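Local coordinates for protein diphthine synthase (Entamoeba histolytica, PDB 3I4T) that is probably a diphthine synthase, an S-adenosylmethionine-dependent methyltransferase that methylates the modified histidine of elongation factor 2 on the way to diphthamide, at residues G104-A109 with V126-N131; V152-W157 with R207-N212; T234-M239 with L270-Q275. All blocks are in the same frame, centred on the assembly; numbering follows the deposited sequence.

From the N terminus, contact 1 (104-109 with 126-131) closes first: the chain leaves strand 97-102, runs through helices 106-109 and 113-122 and returns on strand 126-129, outermost within this chain in the parallel sheet. Contact 2 (152-157 with 207-212) closes a longer loop holding helix 166-175 and strand 180-187, and contact 3 (234-239 with 270-275) closes a third through strand 248-253. The three loops follow in series, without nesting or crossing. Contacts 2 and 3 both belong to the mixed sheet and touch where Ile-211 packs on Gly-238 and Met-239; contact 1 lies on the opposite side of the chain's centre, about 23 Å from contact 2 between centres.

Contact 1: residues G104-A109 with V126-N131; sequences GDVYGA and VKVIHN
Asp-105, just ahead of the short helix 106-109, and Asn-131, two residues past strand 126-129, bring their backbones closest, CA to CA 5.0 Å, with the two runs heading 137° apart. The Asp-105 carboxylate spans the gap: OD1 accepts from the backbone N of Asn-131 at 3.3 Å, a long but fairly straight bond (164°), while OD2 takes the Gly-108 N at 2.9 Å and so caps the helix. The two donors come from opposite sides of the carboxylate plane, each well out of it. With CG anti to the Asp-105 N, the group reaches both backbone N-H groups; OD2 also accepts from Asn-136 ND2 of the second subunit, so three N-H groups hold the carboxylate. OD1 also lies near the rim of the His-130 ring, 3.6 Å from CD2. That ring meets Tyr-107 rim to rim, neither lying over the other, with NE2 3.3 Å from Tyr-107 CE2 and the planes 32° apart. Val-128 fits between the valine and the tyrosine of the helix: its CG1 touches Val-106 CG2 at 3.5 Å, and its CG2 reaches the phenol OH of Tyr-107 at 3.4 Å. Gly-104 has backbone angles that call for glycine, and its O rests against Asn-131 CB. Asn-131 turns its amide away, where ND2 donates to Asp-35 O and Gly-27 O. Strand 126-129 is, within this chain, an outermost strand of the parallel sheet, beside 22-27; helix 113-122 packs Phe-116 against Val-106, Tyr-107 and Val-128, and the second subunit adjoins through Cys-140 on Tyr-107 and Ala-132 on His-130.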
# COMPACT_ATOMS: atom_id res chain seq x y z
N GLY A 104 9.89 3.43 -3.10
CA GLY A 104 8.60 2.93 -2.63
C GLY A 104 8.53 1.43 -2.43
O GLY A 104 9.31 0.86 -1.66
N ASP A 105 7.56 0.82 -3.09
CA ASP A 105 7.33 -0.64 -3.04
C ASP A 105 7.41 -1.19 -4.46
O ASP A 105 7.04 -0.53 -5.43
CB ASP A 105 5.95 -0.93 -2.42
CG ASP A 105 5.67 -2.43 -2.27
OD1 ASP A 105 6.55 -3.15 -1.73
OD2 ASP A 105 4.56 -2.88 -2.66
N VAL A 106 7.93 -2.41 -4.58
CA VAL A 106 8.10 -3.06 -5.87
C VAL A 106 6.79 -3.12 -6.65
O VAL A 106 6.72 -2.70 -7.82
CB VAL A 106 8.64 -4.48 -5.67
CG1 VAL A 106 8.99 -5.11 -7.01
CG2 VAL A 106 9.83 -4.45 -4.73
N TYR A 107 5.77 -3.68 -6.00
CA TYR A 107 4.44 -3.85 -6.58
C TYR A 107 3.66 -2.55 -6.47
O TYR A 107 2.93 -2.20 -7.40
CB TYR A 107 3.67 -4.96 -5.88
CG TYR A 107 4.33 -6.31 -5.97
CD1 TYR A 107 4.49 -6.95 -7.20
CD2 TYR A 107 4.79 -6.96 -4.83
CE1 TYR A 107 5.09 -8.19 -7.28
CE2 TYR A 107 5.40 -8.20 -4.90
CZ TYR A 107 5.54 -8.81 -6.13
OH TYR A 107 6.14 -10.06 -6.22
N GLY A 108 3.83 -1.87 -5.33
CA GLY A 108 3.22 -0.56 -5.08
C GLY A 108 3.44 0.40 -6.25
O GLY A 108 2.52 1.14 -6.63
N ALA A 109 4.64 0.37 -6.82
CA ALA A 109 4.98 1.17 -7.99
C ALA A 109 4.36 0.62 -9.28
O ALA A 109 3.86 1.40 -10.11
CB ALA A 109 6.49 1.28 -8.14
N VAL A 126 13.61 -14.60 -8.53
CA VAL A 126 13.42 -13.22 -8.07
C VAL A 126 12.99 -13.22 -6.61
O VAL A 126 12.14 -14.00 -6.21
CB VAL A 126 12.34 -12.47 -8.89
CG1 VAL A 126 12.08 -11.09 -8.32
CG2 VAL A 126 12.76 -12.36 -10.33
N LYS A 127 13.57 -12.32 -5.82
CA LYS A 127 13.15 -12.15 -4.45
C LYS A 127 12.78 -10.69 -4.22
O LYS A 127 13.61 -9.78 -4.37
CB LYS A 127 14.23 -12.64 -3.47
CG LYS A 127 13.94 -12.40 -1.98
CD LYS A 127 12.65 -13.09 -1.54
CE LYS A 127 12.43 -13.00 -0.03
NZ LYS A 127 11.28 -13.88 0.37
N VAL A 128 11.51 -10.49 -3.86
CA VAL A 128 10.95 -9.16 -3.61
C VAL A 128 11.07 -8.82 -2.13
O VAL A 128 10.72 -9.63 -1.29
CB VAL A 128 9.48 -9.09 -4.08
CG1 VAL A 128 8.87 -7.71 -3.80
CG2 VAL A 128 9.37 -9.42 -5.57
N ILE A 129 11.58 -7.64 -1.82
CA ILE A 129 11.56 -7.12 -0.46
C ILE A 129 10.65 -5.88 -0.44
O ILE A 129 10.88 -4.90 -1.17
CB ILE A 129 13.00 -6.86 0.08
CG1 ILE A 129 13.74 -8.21 0.26
CG2 ILE A 129 12.97 -6.11 1.41
CD1 ILE A 129 15.25 -8.14 0.26
N HIS A 130 9.60 -5.95 0.37
CA HIS A 130 8.52 -4.96 0.40
C HIS A 130 8.86 -3.78 1.30
O HIS A 130 9.63 -3.92 2.27
CB HIS A 130 7.22 -5.62 0.88
CG HIS A 130 6.70 -6.70 -0.03
ND1 HIS A 130 6.97 -8.03 0.17
CD2 HIS A 130 5.96 -6.63 -1.16
CE1 HIS A 130 6.41 -8.74 -0.79
NE2 HIS A 130 5.80 -7.92 -1.62
N ASN A 131 8.25 -2.63 1.00
CA ASN A 131 8.39 -1.40 1.78
C ASN A 131 7.14 -0.51 1.62
O ASN A 131 6.15 -0.92 1.01
CB ASN A 131 9.66 -0.65 1.34
CG ASN A 131 10.28 0.18 2.47
OD1 ASN A 131 9.58 0.77 3.30
ND2 ASN A 131 11.61 0.25 2.47

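Contact 2: residues V152-W157 with R207-N212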
# COMPACT_ATOMS: atom_id res chain seq x y z
N VAL A 152 -5.70 6.21 -10.91
CA VAL A 152 -5.61 6.78 -12.26
C VAL A 152 -4.32 7.59 -12.46
O VAL A 152 -3.73 8.08 -11.49
CB VAL A 152 -6.85 7.63 -12.65
CG1 VAL A 152 -8.11 6.82 -12.53
CG2 VAL A 152 -6.94 8.89 -11.80
N SER A 153 -3.91 7.73 -13.72
CA SER A 153 -2.67 8.44 -14.08
C SER A 153 -2.95 9.58 -15.05
O SER A 153 -3.61 9.38 -16.08
CB SER A 153 -1.62 7.49 -14.69
OG SER A 153 -1.07 6.64 -13.69
N VAL A 154 -2.44 10.76 -14.72
CA VAL A 154 -2.51 11.90 -15.61
C VAL A 154 -1.16 12.05 -16.33
O VAL A 154 -0.11 12.01 -15.70
CB VAL A 154 -2.92 13.19 -14.87
CG1 VAL A 154 -2.95 14.38 -15.82
CG2 VAL A 154 -4.30 13.01 -14.25
N CYS A 155 -1.22 12.19 -17.66
CA CYS A 155 -0.03 12.29 -18.50
C CYS A 155 0.21 13.72 -18.99
O CYS A 155 -0.73 14.53 -19.04
CB CYS A 155 -0.17 11.36 -19.71
SG CYS A 155 -0.20 9.58 -19.28
N PHE A 156 1.46 14.02 -19.35
CA PHE A 156 1.79 15.28 -20.02
C PHE A 156 1.22 15.32 -21.43
O PHE A 156 1.46 14.41 -22.23
CB PHE A 156 3.32 15.49 -20.08
CG PHE A 156 3.91 16.08 -18.84
CD1 PHE A 156 3.55 17.36 -18.43
CD2 PHE A 156 4.84 15.37 -18.09
CE1 PHE A 156 4.10 17.91 -17.28
CE2 PHE A 156 5.39 15.91 -16.94
CZ PHE A 156 5.03 17.18 -16.53
N TRP A 157 0.48 16.38 -21.74
CA TRP A 157 -0.05 16.57 -23.08
C TRP A 157 1.02 17.10 -24.03
O TRP A 157 1.90 17.86 -23.62
CB TRP A 157 -1.26 17.50 -23.04
CG TRP A 157 -2.52 16.80 -22.61
CD1 TRP A 157 -2.64 15.51 -22.18
CD2 TRP A 157 -3.83 17.38 -22.55
NE1 TRP A 157 -3.95 15.24 -21.87
CE2 TRP A 157 -4.70 16.37 -22.08
CE3 TRP A 157 -4.34 18.64 -22.85
CZ2 TRP A 157 -6.07 16.59 -21.90
CZ3 TRP A 157 -5.71 18.86 -22.67
CH2 TRP A 157 -6.56 17.84 -22.20
N ARG A 207 11.31 15.74 -15.72
CA ARG A 207 10.26 16.72 -15.48
C ARG A 207 9.10 16.03 -14.76
O ARG A 207 8.52 15.07 -15.26
CB ARG A 207 9.82 17.34 -16.82
CG ARG A 207 9.10 18.69 -16.71
CD ARG A 207 8.98 19.39 -18.07
NE ARG A 207 7.88 18.89 -18.92
CZ ARG A 207 8.04 18.14 -20.02
NH1 ARG A 207 9.26 17.78 -20.43
NH2 ARG A 207 6.99 17.76 -20.73
N TYR A 208 8.81 16.50 -13.56
CA TYR A 208 7.73 15.96 -12.76
C TYR A 208 6.50 16.84 -12.89
O TYR A 208 6.58 18.06 -12.73
CB TYR A 208 8.15 15.89 -11.30
CG TYR A 208 9.13 14.79 -11.00
CD1 TYR A 208 8.70 13.61 -10.38
CD2 TYR A 208 10.49 14.92 -11.33
CE1 TYR A 208 9.60 12.59 -10.10
CE2 TYR A 208 11.40 13.90 -11.05
CZ TYR A 208 10.94 12.73 -10.44
OH TYR A 208 11.80 11.70 -10.15
N MET A 209 5.36 16.22 -13.19
CA MET A 209 4.11 16.96 -13.25
C MET A 209 3.74 17.45 -11.87
O MET A 209 3.94 16.74 -10.88
CB MET A 209 2.98 16.09 -13.82
CG MET A 209 1.63 16.79 -13.87
SD MET A 209 0.36 15.77 -14.62
CE MET A 209 0.69 16.05 -16.37
N THR A 210 3.21 18.66 -11.81
CA THR A 210 2.73 19.26 -10.58
C THR A 210 1.23 19.09 -10.41
O THR A 210 0.49 18.90 -11.37
CB THR A 210 3.02 20.78 -10.55
OG1 THR A 210 2.29 21.42 -11.61
CG2 THR A 210 4.51 21.06 -10.72
N ILE A 211 0.79 19.18 -9.16
CA ILE A 211 -0.61 19.32 -8.82
C ILE A 211 -1.29 20.43 -9.63
O ILE A 211 -2.43 20.26 -10.08
CB ILE A 211 -0.74 19.58 -7.31
CG1 ILE A 211 -0.56 18.27 -6.54
CG2 ILE A 211 -2.08 20.25 -6.95
CD1 ILE A 211 -0.10 18.44 -5.10
N ASN A 212 -0.58 21.55 -9.81
CA ASN A 212 -1.06 22.72 -10.56
C ASN A 212 -1.41 22.35 -12.00
O ASN A 212 -2.52 22.63 -12.47
CB ASN A 212 -0.02 23.86 -10.54
CG ASN A 212 0.47 24.19 -9.13
OD1 ASN A 212 1.54 23.72 -8.72
ND2 ASN A 212 -0.29 25.00 -8.40
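Phe-156 is held between a cation and a thioether: Arg-207 lies over one face of its ring and Met-209 over the other. The Arg-207 CZ stands 4.5 Å from the ring centroid and only 4° off the normal, a cation-pi contact, although the guanidinium is tilted 48° against the ring; its NH2 comes nearest, 4.0 Å from Phe-156 CG. A bend at chi3 (80°) folds the arginine chain back over the ring. On the other face the Met-209 methyl makes a CH-pi contact, CE 4.0 Å from the centroid, with SD farther off in a Met-aromatic arrangement. Met-209 runs extended to SD and then turns at chi3, which also brings CE to 3.4 Å from Cys-155 O; that carbonyl accepts a hydrogen bond from Gln-217 of helix 211-225. The ring tip, CZ, pushes into the backbone, 3.4 Å from Met-209 CA. Deeper in, Val-154 CG1 packs on Met-209 SD at 3.8 Å, the two side chains crossing near a right angle. Both segments are hydrogen-bonded to strand 180-187, Val-154 through Leu-183 and Met-209 through Asp-185, whose carboxylate also accepts the Phe-156 N. This is packing between two segments that both pair with strand 180-187, 152-154 parallel to it and 207-208 antiparallel, in the mixed-sheet half of a tetrapyrrole-methylase fold.

Contact 3: residues T234-M239 with L270-Q275; sequences TMVVGM and LIPAPQ
Leu-270 starts its packing at CB, which sits 3.8 Å from Val-237 CB, its partner on the neighbouring strand. Its CG lies anti to the carbonyl carbon (chi1 -47°) and touches two residues, 3.8 Å from Met-239 SD and 4.1 Å from Val-237 CB. At the tip CD1 touches the same sulfur at 3.5 Å; the methionine, extended through chi2, bends at chi3 beside this methyl. The backbones of Val-237 and Leu-270 form an antiparallel hydrogen-bonded pair: Val-237 N donates to Leu-270 O at 3.0 Å, and Leu-270 N to Val-237 O at 2.8 Å, both in the carbonyl plane. The pair joins strand 235-240 to 267-271 in the mixed sheet of this tetrapyrrole-methylase family protein, with 248-253 on the other edge of 235-240 and 180-187 on the other edge of 267-271. The ladder stops at Pro-272, which has no N-H to give; its CD instead rests 3.5 Å from Met-235 O. Val-236 CG1 packs loosely on Ile-271 CG1, 4.2 Å away, and Ile-271 also packs on Ile-170 of helix 166-175. Leu-270 also packs on Leu-181 of strand 180-187 and on Ser-141 of a loop, while Ile-249 touches both Val-237 and Met-239.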
# COMPACT_ATOMS: atom_id res chain seq x y z
N THR A 234 -14.82 21.81 -6.44
CA THR A 234 -14.69 20.49 -5.81
C THR A 234 -13.51 20.49 -4.85
O THR A 234 -12.42 20.90 -5.24
CB THR A 234 -14.54 19.36 -6.88
OG1 THR A 234 -15.72 19.29 -7.69
CG2 THR A 234 -14.30 18.00 -6.23
N MET A 235 -13.73 20.06 -3.61
CA MET A 235 -12.69 20.00 -2.58
C MET A 235 -11.82 18.77 -2.78
O MET A 235 -12.31 17.64 -2.77
CB MET A 235 -13.31 19.97 -1.17
CG MET A 235 -14.13 21.20 -0.76
SD MET A 235 -13.13 22.68 -0.41
CE MET A 235 -12.55 22.33 1.25
N VAL A 236 -10.53 19.00 -2.97
CA VAL A 236 -9.59 17.94 -3.26
C VAL A 236 -8.38 18.10 -2.37
O VAL A 236 -8.24 19.10 -1.66
CB VAL A 236 -9.14 17.93 -4.74
CG1 VAL A 236 -10.33 17.65 -5.67
CG2 VAL A 236 -8.43 19.25 -5.10
N VAL A 237 -7.49 17.12 -2.44
CA VAL A 237 -6.36 17.05 -1.54
C VAL A 237 -5.10 17.02 -2.38
O VAL A 237 -4.85 16.05 -3.10
CB VAL A 237 -6.43 15.78 -0.65
CG1 VAL A 237 -5.39 15.84 0.47
CG2 VAL A 237 -7.84 15.59 -0.07
N GLY A 238 -4.33 18.11 -2.31
CA GLY A 238 -3.03 18.17 -2.95
C GLY A 238 -2.03 17.63 -1.96
O GLY A 238 -2.06 17.98 -0.78
N MET A 239 -1.15 16.75 -2.44
CA MET A 239 -0.15 16.17 -1.56
C MET A 239 1.21 16.19 -2.21
O MET A 239 1.38 15.74 -3.34
CB MET A 239 -0.53 14.74 -1.18
CG MET A 239 -1.90 14.65 -0.49
SD MET A 239 -2.25 12.98 0.03
CE MET A 239 -1.36 12.89 1.57
N LEU A 270 -5.67 13.71 -4.48
CA LEU A 270 -6.76 12.85 -4.04
C LEU A 270 -8.10 13.51 -4.31
O LEU A 270 -8.34 14.65 -3.89
CB LEU A 270 -6.65 12.49 -2.56
CG LEU A 270 -5.30 12.03 -2.01
CD1 LEU A 270 -5.45 11.72 -0.52
CD2 LEU A 270 -4.73 10.84 -2.75
N ILE A 271 -8.95 12.81 -5.04
CA ILE A 271 -10.28 13.28 -5.30
C ILE A 271 -11.26 12.44 -4.48
O ILE A 271 -11.57 11.30 -4.85
CB ILE A 271 -10.64 13.23 -6.81
CG1 ILE A 271 -9.60 14.00 -7.63
CG2 ILE A 271 -12.05 13.80 -7.03
CD1 ILE A 271 -9.76 13.86 -9.15
N PRO A 272 -11.72 12.99 -3.35
CA PRO A 272 -12.64 12.29 -2.45
C PRO A 272 -13.92 11.89 -3.15
O PRO A 272 -14.30 12.53 -4.11
CB PRO A 272 -12.95 13.34 -1.37
CG PRO A 272 -11.80 14.30 -1.41
CD PRO A 272 -11.32 14.32 -2.83
N ALA A 273 -14.58 10.83 -2.67
CA ALA A 273 -15.96 10.51 -3.09
C ALA A 273 -16.92 11.68 -2.80
O ALA A 273 -16.63 12.51 -1.94
CB ALA A 273 -16.45 9.25 -2.38
N PRO A 274 -18.08 11.75 -3.50
CA PRO A 274 -19.07 12.78 -3.17
C PRO A 274 -19.53 12.80 -1.70
O PRO A 274 -19.92 13.86 -1.22
CB PRO A 274 -20.23 12.45 -4.11
CG PRO A 274 -19.55 11.89 -5.32
CD PRO A 274 -18.46 11.02 -4.73
N GLN A 275 -19.49 11.67 -0.99
CA GLN A 275 -19.69 11.74 0.46
C GLN A 275 -18.51 11.30 1.28
O GLN A 275 -17.95 10.21 1.10
CB GLN A 275 -21.02 11.13 0.95
CG GLN A 275 -21.13 9.64 0.93
CD GLN A 275 -20.53 8.94 2.17
OE1 GLN A 275 -20.16 7.77 2.08
NE2 GLN A 275 -20.45 9.65 3.29